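PDB 5FQ8: outer membrane protein Omp121 from Bacteroides thetaiotaomicron, which probably serves as the TonB-dependent, barrel-forming transporter of an outer membrane SusCD complex that imports nutrients, apparently peptides, into a gut bacterium. Local coordinates for residues 131-137 with 292-298; 174-178 with 258-262; 370-376 with 416-420; 743-747 with 960-964; 829-834 with 948-952. One frame throughout, in Å; residues are numbered along the deposited sequence.

Contact 1 (131-137 with 292-298)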
# COMPACT_ATOMS: atom_id res chain seq x y z
N ASN B 131 -23.13 7.44 -17.82
CA ASN B 131 -23.51 6.08 -18.13
C ASN B 131 -24.39 5.44 -17.08
O ASN B 131 -24.80 4.29 -17.27
CB ASN B 131 -22.27 5.23 -18.30
CG ASN B 131 -21.69 5.35 -19.63
OD1 ASN B 131 -21.91 6.32 -20.32
ND2 ASN B 131 -20.95 4.34 -20.04
N ALA B 132 -24.68 6.13 -15.98
CA ALA B 132 -25.42 5.50 -14.90
C ALA B 132 -26.91 5.68 -15.07
O ALA B 132 -27.69 4.86 -14.58
CB ALA B 132 -25.00 6.08 -13.55
N ILE B 133 -27.32 6.76 -15.72
CA ILE B 133 -28.74 7.00 -15.91
C ILE B 133 -29.32 5.86 -16.72
O ILE B 133 -28.64 5.28 -17.58
CB ILE B 133 -28.95 8.37 -16.58
CG1 ILE B 133 -30.42 8.66 -16.76
CG2 ILE B 133 -28.31 8.42 -17.90
CD1 ILE B 133 -30.66 10.07 -17.08
N ASN B 134 -30.54 5.47 -16.38
CA ASN B 134 -31.23 4.39 -17.07
C ASN B 134 -32.03 4.98 -18.22
O ASN B 134 -32.97 5.75 -17.97
CB ASN B 134 -32.14 3.66 -16.11
CG ASN B 134 -33.12 2.74 -16.81
OD1 ASN B 134 -32.95 2.35 -17.96
ND2 ASN B 134 -34.16 2.38 -16.09
N PRO B 135 -31.73 4.64 -19.47
CA PRO B 135 -32.45 5.26 -20.59
C PRO B 135 -33.95 5.07 -20.54
O PRO B 135 -34.68 5.98 -20.95
CB PRO B 135 -31.84 4.58 -21.81
CG PRO B 135 -31.23 3.33 -21.29
CD PRO B 135 -30.79 3.62 -19.92
N ASP B 136 -34.43 3.95 -20.02
CA ASP B 136 -35.87 3.73 -19.94
C ASP B 136 -36.58 4.80 -19.11
O ASP B 136 -37.80 4.93 -19.21
CB ASP B 136 -36.17 2.35 -19.36
CG ASP B 136 -35.98 1.25 -20.36
OD1 ASP B 136 -36.08 1.51 -21.57
OD2 ASP B 136 -35.72 0.11 -19.93
N ASP B 137 -35.86 5.56 -18.30
CA ASP B 137 -36.47 6.61 -17.49
C ASP B 137 -36.54 7.94 -18.19
O ASP B 137 -37.08 8.89 -17.62
CB ASP B 137 -35.69 6.82 -16.19
CG ASP B 137 -35.99 5.79 -15.15
OD1 ASP B 137 -37.12 5.24 -15.16
OD2 ASP B 137 -35.10 5.53 -14.32
N LYS B 292 -24.67 -3.54 -14.42
CA LYS B 292 -25.28 -2.28 -14.04
C LYS B 292 -26.57 -2.59 -13.30
O LYS B 292 -27.31 -3.49 -13.70
CB LYS B 292 -25.52 -1.41 -15.26
CG LYS B 292 -26.07 -0.05 -14.96
CD LYS B 292 -26.49 0.64 -16.22
CE LYS B 292 -26.89 2.06 -15.94
NZ LYS B 292 -27.37 2.76 -17.14
N TYR B 293 -26.80 -1.90 -12.18
CA TYR B 293 -28.06 -1.94 -11.45
C TYR B 293 -28.43 -0.51 -11.08
O TYR B 293 -27.59 0.23 -10.56
CB TYR B 293 -27.98 -2.76 -10.16
CG TYR B 293 -27.81 -4.26 -10.29
CD1 TYR B 293 -26.55 -4.82 -10.34
CD2 TYR B 293 -28.90 -5.11 -10.28
CE1 TYR B 293 -26.38 -6.18 -10.43
CE2 TYR B 293 -28.73 -6.47 -10.37
CZ TYR B 293 -27.47 -7.00 -10.45
OH TYR B 293 -27.27 -8.35 -10.54
N THR B 294 -29.66 -0.12 -11.33
CA THR B 294 -30.16 1.17 -10.87
C THR B 294 -31.49 0.99 -10.17
O THR B 294 -32.19 0.00 -10.38
CB THR B 294 -30.34 2.15 -12.02
OG1 THR B 294 -31.42 1.72 -12.86
CG2 THR B 294 -29.08 2.24 -12.82
N PHE B 295 -31.82 1.96 -9.32
CA PHE B 295 -33.13 2.05 -8.69
C PHE B 295 -33.47 3.52 -8.59
O PHE B 295 -32.61 4.32 -8.25
CB PHE B 295 -33.15 1.40 -7.32
CG PHE B 295 -34.50 1.39 -6.68
CD1 PHE B 295 -35.41 0.39 -6.97
CD2 PHE B 295 -34.89 2.41 -5.82
CE1 PHE B 295 -36.65 0.39 -6.41
CE2 PHE B 295 -36.12 2.41 -5.25
CZ PHE B 295 -37.01 1.40 -5.55
N SER B 296 -34.72 3.87 -8.89
CA SER B 296 -35.15 5.26 -8.85
C SER B 296 -36.55 5.37 -8.26
O SER B 296 -37.34 4.44 -8.34
CB SER B 296 -35.13 5.90 -10.23
OG SER B 296 -35.64 7.21 -10.18
N ALA B 297 -36.82 6.52 -7.66
CA ALA B 297 -38.12 6.79 -7.07
C ALA B 297 -38.33 8.28 -7.15
O ALA B 297 -37.54 9.04 -6.60
CB ALA B 297 -38.20 6.30 -5.63
N ARG B 298 -39.37 8.71 -7.85
CA ARG B 298 -39.60 10.11 -8.11
C ARG B 298 -41.05 10.43 -7.82
O ARG B 298 -41.95 9.72 -8.27
CB ARG B 298 -39.26 10.46 -9.56
CG ARG B 298 -37.80 10.44 -9.84
CD ARG B 298 -37.50 10.58 -11.28
NE ARG B 298 -37.29 9.29 -11.91
CZ ARG B 298 -37.89 8.91 -13.02
NH1 ARG B 298 -38.73 9.72 -13.62
NH2 ARG B 298 -37.65 7.71 -13.53
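Strand 289-303 of the barrel wall meets the plug loop between strands 125-128 and 138-144 through every second residue, K292, T294, S296 and R298, all pointing toward the plug. K292, fully extended, puts its ammonium among backbone carbonyls: K292 NZ donates to N131 O at 3.0 Å and to I133 O at 2.9 Å, and S58 O of the plug is a further partner. T294 packs its methyl, CG2, 3.4 Å from A132 O, while its OG1 lies 3.9 Å from N134 CB. S296 brings CB within 4.1 Å of D137 OD2; its OG also bonds N313 on the next strand. R298 NE donates to S296 OG, and R298 NH2 forms a 3.0 Å salt bridge with D137 OD1. On the loop, an Asx turn, D136 N to N134 OD1, shapes the chain leading to D137. The chemistry is mainly polar and charged: a lysine satisfied by carbonyls and one buried ion pair join plug to wall, with little apolar packing between them.

Contact 2 (174-178 with 258-262)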
# COMPACT_ATOMS: atom_id res chain seq x y z
N GLY B 174 -53.56 0.01 -17.37
CA GLY B 174 -54.39 0.02 -16.19
C GLY B 174 -53.64 0.15 -14.88
O GLY B 174 -53.97 1.02 -14.08
N VAL B 175 -52.64 -0.69 -14.63
CA VAL B 175 -51.93 -0.63 -13.35
C VAL B 175 -50.66 0.21 -13.39
O VAL B 175 -50.24 0.72 -12.35
CB VAL B 175 -51.58 -2.04 -12.84
CG1 VAL B 175 -52.83 -2.87 -12.71
CG2 VAL B 175 -50.61 -2.70 -13.76
N GLY B 176 -50.04 0.38 -14.56
CA GLY B 176 -48.91 1.27 -14.68
C GLY B 176 -47.56 0.62 -14.53
O GLY B 176 -46.63 1.22 -14.00
N ILE B 177 -47.43 -0.61 -15.02
CA ILE B 177 -46.19 -1.37 -14.96
C ILE B 177 -45.71 -1.60 -16.37
O ILE B 177 -46.41 -2.21 -17.17
CB ILE B 177 -46.38 -2.71 -14.24
CG1 ILE B 177 -46.87 -2.51 -12.81
CG2 ILE B 177 -45.08 -3.48 -14.24
CD1 ILE B 177 -47.20 -3.81 -12.13
N GLU B 178 -44.50 -1.14 -16.67
CA GLU B 178 -43.84 -1.38 -17.95
C GLU B 178 -42.58 -2.20 -17.72
O GLU B 178 -41.72 -1.80 -16.95
CB GLU B 178 -43.49 -0.07 -18.63
CG GLU B 178 -42.78 -0.25 -19.95
CD GLU B 178 -42.39 1.06 -20.55
OE1 GLU B 178 -42.90 2.10 -20.07
OE2 GLU B 178 -41.58 1.06 -21.49
N SER B 258 -35.58 -4.57 -17.14
CA SER B 258 -35.98 -3.24 -16.69
C SER B 258 -37.46 -3.23 -16.34
O SER B 258 -38.28 -3.73 -17.11
CB SER B 258 -35.69 -2.20 -17.74
OG SER B 258 -36.23 -0.96 -17.35
N LEU B 259 -37.80 -2.64 -15.19
CA LEU B 259 -39.16 -2.54 -14.70
C LEU B 259 -39.47 -1.10 -14.33
O LEU B 259 -38.58 -0.33 -14.00
CB LEU B 259 -39.35 -3.44 -13.49
CG LEU B 259 -40.61 -4.26 -13.30
CD1 LEU B 259 -40.67 -5.32 -14.35
CD2 LEU B 259 -40.57 -4.90 -11.95
N SER B 260 -40.75 -0.72 -14.37
CA SER B 260 -41.12 0.60 -13.89
C SER B 260 -42.56 0.58 -13.38
O SER B 260 -43.38 -0.20 -13.85
CB SER B 260 -40.94 1.66 -14.97
OG SER B 260 -42.06 1.70 -15.82
N PHE B 261 -42.84 1.44 -12.40
CA PHE B 261 -44.15 1.53 -11.75
C PHE B 261 -44.58 2.99 -11.69
O PHE B 261 -43.81 3.85 -11.28
CB PHE B 261 -44.12 0.96 -10.33
CG PHE B 261 -43.82 -0.50 -10.25
CD1 PHE B 261 -42.51 -0.95 -10.26
CD2 PHE B 261 -44.84 -1.43 -10.14
CE1 PHE B 261 -42.22 -2.29 -10.18
CE2 PHE B 261 -44.55 -2.78 -10.06
CZ PHE B 261 -43.23 -3.21 -10.07
N ASN B 262 -45.83 3.24 -12.04
CA ASN B 262 -46.29 4.56 -12.44
C ASN B 262 -47.72 4.78 -11.99
O ASN B 262 -48.50 3.83 -11.83
CB ASN B 262 -46.16 4.69 -13.97
CG ASN B 262 -46.65 6.00 -14.52
OD1 ASN B 262 -47.07 6.89 -13.79
ND2 ASN B 262 -46.59 6.13 -15.83
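The start of strand 177-188 pairs with the end of strand 252-264, antiparallel, through one sound and one weak backbone hydrogen bond. E178 N donates to S260 O at 3.2 Å with a good angle; the return bond, S260 N to E178 O, is 3.0 Å long but bent and weak. Next to it, I177 and F261 form a non-hydrogen-bonded pair with CA atoms 4.8 Å apart, and carbonyls receive CA-H...O contacts in addition: I177 CA lies 3.2 Å from S260 O and F261 CA 3.4 Å from G176 O. G176 O also approaches N262 N at 2.9 Å. G176 has backbone angles that call for glycine, and a CB there would run into N262 O. I177 CD1 touches F261 CE2 at 3.5 Å on one face of the sheet; on the other, E178 CB lies 3.6 Å from S260 OG. The polar ends find partners further off: S260 OG makes a weak bond to Y271, S258 OG binds D136 of the plug, and E178 has a weak, long ion pair with K983. Outside, I177 and F261 pack on L306, F388 and L390 of the second subunit, another copy of this protein. The backbone of 175-177 also bonds F984, the C-terminal residue; strand 177-188 lies between strands 252-264 and 973-983, the first and last barrel strands meeting here.

Contact 3 (370-376 with 416-420)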
# COMPACT_ATOMS: atom_id res chain seq x y z
N TYR B 370 -3.70 -17.42 -20.37
CA TYR B 370 -3.16 -17.25 -19.02
C TYR B 370 -3.45 -15.85 -18.51
O TYR B 370 -3.94 -15.68 -17.39
CB TYR B 370 -1.66 -17.53 -19.00
CG TYR B 370 -1.10 -17.51 -17.59
CD1 TYR B 370 -0.76 -16.32 -16.97
CD2 TYR B 370 -0.96 -18.68 -16.87
CE1 TYR B 370 -0.30 -16.29 -15.69
CE2 TYR B 370 -0.48 -18.66 -15.57
CZ TYR B 370 -0.16 -17.46 -14.99
OH TYR B 370 0.30 -17.44 -13.71
N ILE B 371 -3.17 -14.83 -19.31
CA ILE B 371 -3.32 -13.46 -18.84
C ILE B 371 -4.76 -13.18 -18.44
O ILE B 371 -5.02 -12.53 -17.43
CB ILE B 371 -2.83 -12.46 -19.90
CG1 ILE B 371 -1.39 -12.76 -20.28
CG2 ILE B 371 -2.94 -11.07 -19.39
CD1 ILE B 371 -0.86 -11.89 -21.39
N LEU B 372 -5.72 -13.69 -19.23
CA LEU B 372 -7.13 -13.45 -18.94
C LEU B 372 -7.61 -14.24 -17.73
O LEU B 372 -8.46 -13.76 -16.97
CB LEU B 372 -7.99 -13.80 -20.16
CG LEU B 372 -7.95 -12.91 -21.39
CD1 LEU B 372 -8.44 -13.72 -22.54
CD2 LEU B 372 -8.81 -11.71 -21.20
N ASN B 373 -7.08 -15.43 -17.54
CA ASN B 373 -7.47 -16.29 -16.44
C ASN B 373 -6.75 -15.98 -15.13
O ASN B 373 -7.18 -16.49 -14.10
CB ASN B 373 -7.21 -17.74 -16.82
CG ASN B 373 -8.41 -18.38 -17.44
OD1 ASN B 373 -9.52 -18.22 -16.96
ND2 ASN B 373 -8.19 -19.12 -18.52
N ASN B 374 -5.68 -15.18 -15.14
CA ASN B 374 -4.86 -15.02 -13.96
C ASN B 374 -4.56 -13.59 -13.56
O ASN B 374 -3.90 -13.39 -12.54
CB ASN B 374 -3.53 -15.76 -14.13
CG ASN B 374 -3.71 -17.24 -14.15
OD1 ASN B 374 -3.80 -17.87 -13.10
ND2 ASN B 374 -3.77 -17.82 -15.33
N TYR B 375 -4.99 -12.61 -14.32
CA TYR B 375 -4.78 -11.22 -13.96
C TYR B 375 -6.09 -10.65 -13.47
O TYR B 375 -7.15 -11.25 -13.62
CB TYR B 375 -4.24 -10.42 -15.14
CG TYR B 375 -2.77 -10.62 -15.38
CD1 TYR B 375 -2.25 -11.88 -15.62
CD2 TYR B 375 -1.89 -9.55 -15.37
CE1 TYR B 375 -0.93 -12.06 -15.84
CE2 TYR B 375 -0.57 -9.73 -15.61
CZ TYR B 375 -0.10 -10.98 -15.84
OH TYR B 375 1.23 -11.17 -16.06
N LEU B 376 -6.01 -9.48 -12.86
CA LEU B 376 -7.17 -8.89 -12.22
C LEU B 376 -7.18 -7.40 -12.42
O LEU B 376 -6.15 -6.74 -12.26
CB LEU B 376 -7.19 -9.21 -10.73
CG LEU B 376 -8.35 -8.61 -9.96
CD1 LEU B 376 -9.42 -9.63 -9.93
CD2 LEU B 376 -7.92 -8.25 -8.57
N GLY B 416 -4.43 -6.76 -9.89
CA GLY B 416 -3.37 -7.65 -9.46
C GLY B 416 -2.83 -8.48 -10.59
O GLY B 416 -3.53 -8.76 -11.57
N LYS B 417 -1.58 -8.90 -10.45
CA LYS B 417 -0.91 -9.76 -11.40
C LYS B 417 0.04 -10.68 -10.65
O LYS B 417 0.61 -10.28 -9.63
CB LYS B 417 -0.14 -8.96 -12.45
CG LYS B 417 0.90 -8.01 -11.94
CD LYS B 417 1.24 -7.02 -13.02
CE LYS B 417 2.54 -6.31 -12.77
NZ LYS B 417 3.70 -7.24 -12.88
N PRO B 418 0.24 -11.90 -11.14
CA PRO B 418 0.97 -12.90 -10.36
C PRO B 418 2.46 -12.64 -10.31
O PRO B 418 3.03 -11.88 -11.09
CB PRO B 418 0.68 -14.21 -11.09
CG PRO B 418 -0.34 -13.91 -12.09
CD PRO B 418 -0.23 -12.47 -12.41
N ASN B 419 3.09 -13.32 -9.36
CA ASN B 419 4.54 -13.40 -9.28
C ASN B 419 4.97 -14.41 -10.32
O ASN B 419 5.24 -15.57 -10.03
CB ASN B 419 4.99 -13.81 -7.89
CG ASN B 419 6.46 -13.64 -7.68
OD1 ASN B 419 7.26 -14.05 -8.50
ND2 ASN B 419 6.81 -13.00 -6.59
N LEU B 420 5.03 -13.94 -11.57
CA LEU B 420 5.43 -14.81 -12.67
C LEU B 420 6.84 -15.34 -12.48
O LEU B 420 7.14 -16.48 -12.85
CB LEU B 420 5.30 -14.05 -13.98
CG LEU B 420 3.91 -13.56 -14.37
CD1 LEU B 420 4.03 -12.65 -15.53
CD2 LEU B 420 3.01 -14.72 -14.71
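Y370, on helix 368-374, which leads into barrel strand 376-394, sets its ring against the chain after strand 398-417: Y370 CE1 is 3.8 Å from L420 CD2 and Y370 OH 3.9 Å from P418 CG, while the hydroxyl itself hydrogen-bonds Y424. One helical turn later, N374 ND2 donates back to Y370 O at 3.0 Å, and N374 O lies 3.6 Å from P418 CG. Y375, the residue most covered here, lays one ring face over K417 and P418; P418 CD sits 3.8 Å from the Y375 ring centroid, 22° off the normal, a CH-pi contact. At the ring edge, Y375 OH comes within 3.2 Å of L420 CD1. With L376 the chain becomes strand: L376 N bonds G416 O and G416 N bonds L376 O, each 2.9 Å. This hydrogen-bonded antiparallel pair marks the end of the pairing of 376-394 and 398-417, neighbours in the barrel wall; beyond it, apolar and CH-pi contacts of two tyrosines hold helix 368-374 to P418 and the start of helix 420-424.

Contact 4 (743-747 with 960-964)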
# COMPACT_ATOMS: atom_id res chain seq x y z
N THR B 743 2.56 20.30 -25.40
CA THR B 743 2.14 18.92 -25.60
C THR B 743 0.79 18.66 -24.95
O THR B 743 0.52 19.10 -23.84
CB THR B 743 3.17 17.97 -25.00
OG1 THR B 743 4.47 18.32 -25.45
CG2 THR B 743 2.88 16.57 -25.40
N ILE B 744 -0.07 17.93 -25.67
CA ILE B 744 -1.32 17.43 -25.13
C ILE B 744 -1.21 15.96 -24.76
O ILE B 744 -1.73 15.54 -23.72
CB ILE B 744 -2.47 17.66 -26.14
CG1 ILE B 744 -2.79 19.14 -26.23
CG2 ILE B 744 -3.70 16.93 -25.73
CD1 ILE B 744 -3.77 19.43 -27.31
N TYR B 745 -0.55 15.17 -25.59
CA TYR B 745 -0.16 13.81 -25.27
C TYR B 745 0.83 13.38 -26.32
O TYR B 745 0.79 13.88 -27.45
CB TYR B 745 -1.36 12.86 -25.22
CG TYR B 745 -0.98 11.56 -24.62
CD1 TYR B 745 -1.01 11.39 -23.25
CD2 TYR B 745 -0.53 10.52 -25.41
CE1 TYR B 745 -0.63 10.22 -22.68
CE2 TYR B 745 -0.15 9.34 -24.85
CZ TYR B 745 -0.20 9.20 -23.48
OH TYR B 745 0.18 8.04 -22.90
N GLY B 746 1.74 12.48 -25.96
CA GLY B 746 2.80 12.12 -26.89
C GLY B 746 3.90 11.24 -26.35
O GLY B 746 4.30 11.39 -25.21
N LEU B 747 4.41 10.33 -27.17
CA LEU B 747 5.49 9.45 -26.75
C LEU B 747 6.83 10.17 -26.80
O LEU B 747 7.05 11.08 -27.60
CB LEU B 747 5.54 8.23 -27.65
CG LEU B 747 4.21 7.50 -27.83
CD1 LEU B 747 4.36 6.42 -28.87
CD2 LEU B 747 3.74 6.91 -26.52
N LEU B 960 -10.10 15.23 -24.57
CA LEU B 960 -9.11 15.68 -25.54
C LEU B 960 -7.95 14.71 -25.67
O LEU B 960 -7.58 14.32 -26.78
CB LEU B 960 -8.60 17.06 -25.17
CG LEU B 960 -7.54 17.49 -26.16
CD1 LEU B 960 -8.23 17.77 -27.44
CD2 LEU B 960 -6.88 18.72 -25.67
N GLU B 961 -7.35 14.31 -24.55
CA GLU B 961 -6.16 13.47 -24.66
C GLU B 961 -6.46 12.14 -25.31
O GLU B 961 -5.54 11.49 -25.80
CB GLU B 961 -5.53 13.24 -23.29
CG GLU B 961 -4.90 14.48 -22.68
CD GLU B 961 -4.41 14.28 -21.28
OE1 GLU B 961 -4.15 13.12 -20.90
OE2 GLU B 961 -4.29 15.27 -20.55
N GLY B 962 -7.72 11.73 -25.34
CA GLY B 962 -8.06 10.50 -26.03
C GLY B 962 -7.91 10.59 -27.53
O GLY B 962 -7.70 9.57 -28.20
N ASN B 963 -7.98 11.80 -28.07
CA ASN B 963 -7.90 11.96 -29.51
C ASN B 963 -6.54 11.59 -30.07
O ASN B 963 -6.41 11.47 -31.29
CB ASN B 963 -8.25 13.40 -29.89
CG ASN B 963 -9.74 13.65 -29.90
OD1 ASN B 963 -10.51 12.82 -30.36
ND2 ASN B 963 -10.16 14.79 -29.39
N TYR B 964 -5.55 11.37 -29.22
CA TYR B 964 -4.22 11.04 -29.70
C TYR B 964 -4.22 9.75 -30.48
O TYR B 964 -3.47 9.60 -31.45
CB TYR B 964 -3.25 10.96 -28.53
CG TYR B 964 -1.91 10.38 -28.87
CD1 TYR B 964 -1.71 9.01 -28.86
CD2 TYR B 964 -0.85 11.20 -29.19
CE1 TYR B 964 -0.51 8.47 -29.17
CE2 TYR B 964 0.36 10.67 -29.50
CZ TYR B 964 0.53 9.31 -29.49
OH TYR B 964 1.73 8.75 -29.81
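A classic beta bulge in the edge strand 741-746 of a small antiparallel sheet, with I744 and Y745 both facing M753 on the neighbouring strand, turns the chain against the 3-10 segment 961-964. The central contact is aromatic: Y745 directs its ring edge at the face of Y964 in a T-shaped stack, centroids 5.2 Å apart and planes at 71°, with Y745 CD2 3.7 Å from Y964 CG. I744 lies beside it, its CD1 3.6 Å from L960 CD2 and its carbonyl O 3.5 Å from E961 CG. Further along, G746 CA approaches Y964 CE2 at 3.9 Å, and L747 CG lies 3.4 Å from Y964 OH. No hydrogen bond links the two segments. The Y964 hydroxyl instead bonds T751 O, tying the ring to the turn between strands 741-746 and 752-756. F956 also meets the Y745 ring, L120 of the plug touches its side chain, and the bound peptide packs on T743 through its backbone. The bulge puts two successive residues, I744 and Y745, opposite one, the irregularity that defines the classic bulge in an antiparallel sheet; here both pack on the 960-964 loop.

Contact 5 (829-834 with 948-952)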
# COMPACT_ATOMS: atom_id res chain seq x y z
N MET B 829 -5.14 9.69 -36.40
CA MET B 829 -4.98 9.21 -35.04
C MET B 829 -3.84 8.21 -35.00
O MET B 829 -3.61 7.49 -35.97
CB MET B 829 -6.28 8.57 -34.56
CG MET B 829 -6.66 7.30 -35.32
SD MET B 829 -8.21 6.56 -34.84
CE MET B 829 -8.07 6.54 -33.09
N TYR B 830 -3.11 8.17 -33.89
CA TYR B 830 -2.06 7.17 -33.75
C TYR B 830 -2.67 5.80 -33.54
O TYR B 830 -3.58 5.63 -32.72
CB TYR B 830 -1.12 7.48 -32.58
CG TYR B 830 -0.17 6.32 -32.34
CD1 TYR B 830 0.98 6.18 -33.10
CD2 TYR B 830 -0.45 5.33 -31.40
CE1 TYR B 830 1.83 5.12 -32.92
CE2 TYR B 830 0.40 4.26 -31.21
CZ TYR B 830 1.55 4.17 -31.98
OH TYR B 830 2.42 3.12 -31.84
N SER B 831 -2.14 4.79 -34.22
CA SER B 831 -2.68 3.45 -34.10
C SER B 831 -1.59 2.44 -33.78
O SER B 831 -0.83 2.05 -34.68
CB SER B 831 -3.41 3.05 -35.37
OG SER B 831 -3.47 1.65 -35.41
N ARG B 832 -1.54 1.96 -32.54
CA ARG B 832 -0.58 0.92 -32.19
C ARG B 832 -0.96 -0.43 -32.80
O ARG B 832 -0.12 -1.32 -32.86
CB ARG B 832 -0.44 0.79 -30.66
CG ARG B 832 0.83 0.07 -30.19
CD ARG B 832 0.76 -0.45 -28.76
NE ARG B 832 2.01 -1.11 -28.38
CZ ARG B 832 2.21 -2.41 -28.42
NH1 ARG B 832 1.26 -3.22 -28.79
NH2 ARG B 832 3.38 -2.92 -28.10
N THR B 833 -2.20 -0.58 -33.26
CA THR B 833 -2.60 -1.82 -33.91
C THR B 833 -1.93 -1.97 -35.26
O THR B 833 -1.56 -3.08 -35.66
CB THR B 833 -4.11 -1.87 -34.04
OG1 THR B 833 -4.71 -1.58 -32.79
CG2 THR B 833 -4.53 -3.23 -34.47
N LYS B 834 -1.78 -0.87 -35.99
CA LYS B 834 -0.97 -0.91 -37.19
C LYS B 834 0.50 -1.05 -36.83
O LYS B 834 1.23 -1.82 -37.46
CB LYS B 834 -1.22 0.34 -38.02
CG LYS B 834 -0.59 0.34 -39.39
CD LYS B 834 -0.59 1.72 -40.00
CE LYS B 834 -0.03 1.69 -41.40
NZ LYS B 834 -0.06 3.04 -42.01
N PHE B 948 -6.95 -1.59 -40.60
CA PHE B 948 -6.48 -2.02 -39.30
C PHE B 948 -7.51 -1.87 -38.19
O PHE B 948 -7.75 -2.83 -37.46
CB PHE B 948 -5.20 -1.26 -38.94
CG PHE B 948 -4.21 -1.22 -40.05
CD1 PHE B 948 -3.63 -2.38 -40.51
CD2 PHE B 948 -3.88 -0.03 -40.64
CE1 PHE B 948 -2.75 -2.35 -41.54
CE2 PHE B 948 -3.00 0.00 -41.66
CZ PHE B 948 -2.42 -1.15 -42.11
N ILE B 949 -8.13 -0.70 -38.04
CA ILE B 949 -8.95 -0.44 -36.87
C ILE B 949 -10.29 0.17 -37.23
O ILE B 949 -10.46 0.81 -38.26
CB ILE B 949 -8.24 0.52 -35.90
CG1 ILE B 949 -7.97 1.83 -36.60
CG2 ILE B 949 -6.99 -0.08 -35.39
CD1 ILE B 949 -7.66 2.95 -35.65
N ASP B 950 -11.25 -0.03 -36.34
CA ASP B 950 -12.42 0.83 -36.30
C ASP B 950 -11.96 2.08 -35.59
O ASP B 950 -11.66 2.04 -34.40
CB ASP B 950 -13.59 0.15 -35.58
CG ASP B 950 -14.69 1.12 -35.17
OD1 ASP B 950 -14.64 2.31 -35.50
OD2 ASP B 950 -15.63 0.66 -34.51
N PRO B 951 -11.88 3.20 -36.28
CA PRO B 951 -11.35 4.42 -35.67
C PRO B 951 -12.03 4.89 -34.40
O PRO B 951 -11.58 5.88 -33.82
CB PRO B 951 -11.56 5.45 -36.78
CG PRO B 951 -11.44 4.68 -38.00
CD PRO B 951 -12.02 3.34 -37.73
N GLU B 952 -13.09 4.24 -33.94
CA GLU B 952 -13.77 4.67 -32.73
C GLU B 952 -13.13 3.98 -31.53
O GLU B 952 -13.70 3.09 -30.89
CB GLU B 952 -15.26 4.39 -32.82
CG GLU B 952 -16.08 5.24 -31.89
CD GLU B 952 -17.55 4.95 -31.94
OE1 GLU B 952 -18.00 4.37 -32.94
OE2 GLU B 952 -18.25 5.31 -30.97
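F948, I949 and M829 lose the most surface here, and each fills a different part of the interface. The F948 ring lies flat along the aliphatic part of K834: CG of the lysine is 3.6 Å from the ring centroid, 21° off the normal, a CH-pi contact, with K834 CG and F948 CE2 3.3 Å apart. The lysine's charged end carries on to a hydrogen bond with C897 O. I949 points between strand 828-831 and the helix that follows it; its CG2 lies 3.6 Å from T833 CB and 3.9 Å from S831 OG, and its CD1 is 3.7 Å from M829 SD. The first segment is a strand-to-helix junction with S831 as N-cap, whose OG accepts from K834 N at 3.1 Å, so the capping residue and the first turn of helix 832-839 both border the isoleucine. M829 completes the row, with SD 4.0 Å from P951 CB and 3.6 Å from P951 O. Across from this apolar surface the loop is held by polar bonds: D950 OD1 accepts from E952 N at 2.9 Å in an Asx turn, and the acidic groups of D950 and E952 form salt bridges with K906 of strand 899-915, E952 also with R908.

How the contacts relate
Contacts 1 and 5 are buried, whereas 2, 3 and 4 are partly exposed. Contact 1 joins plug to barrel wall by charge, contact 2 two wall strands by backbone; both reach the second subunit, and they meet directly where D136 OD2 bonds S258 OG at 2.8 Å. Contact 3 shares their large sheet but stands apart, its centre about 34 Å from that of contact 1, and combines a backbone pair with tyrosine packing. Contact 5 reaches the same sheet through strand 828-831. Contacts 4 and 5 draw on the same loop between strands 928-941 and 965-966; Y964 O and Y830 N, 2.8 Å apart, join them, and neither has a hydrogen bond between its own segments.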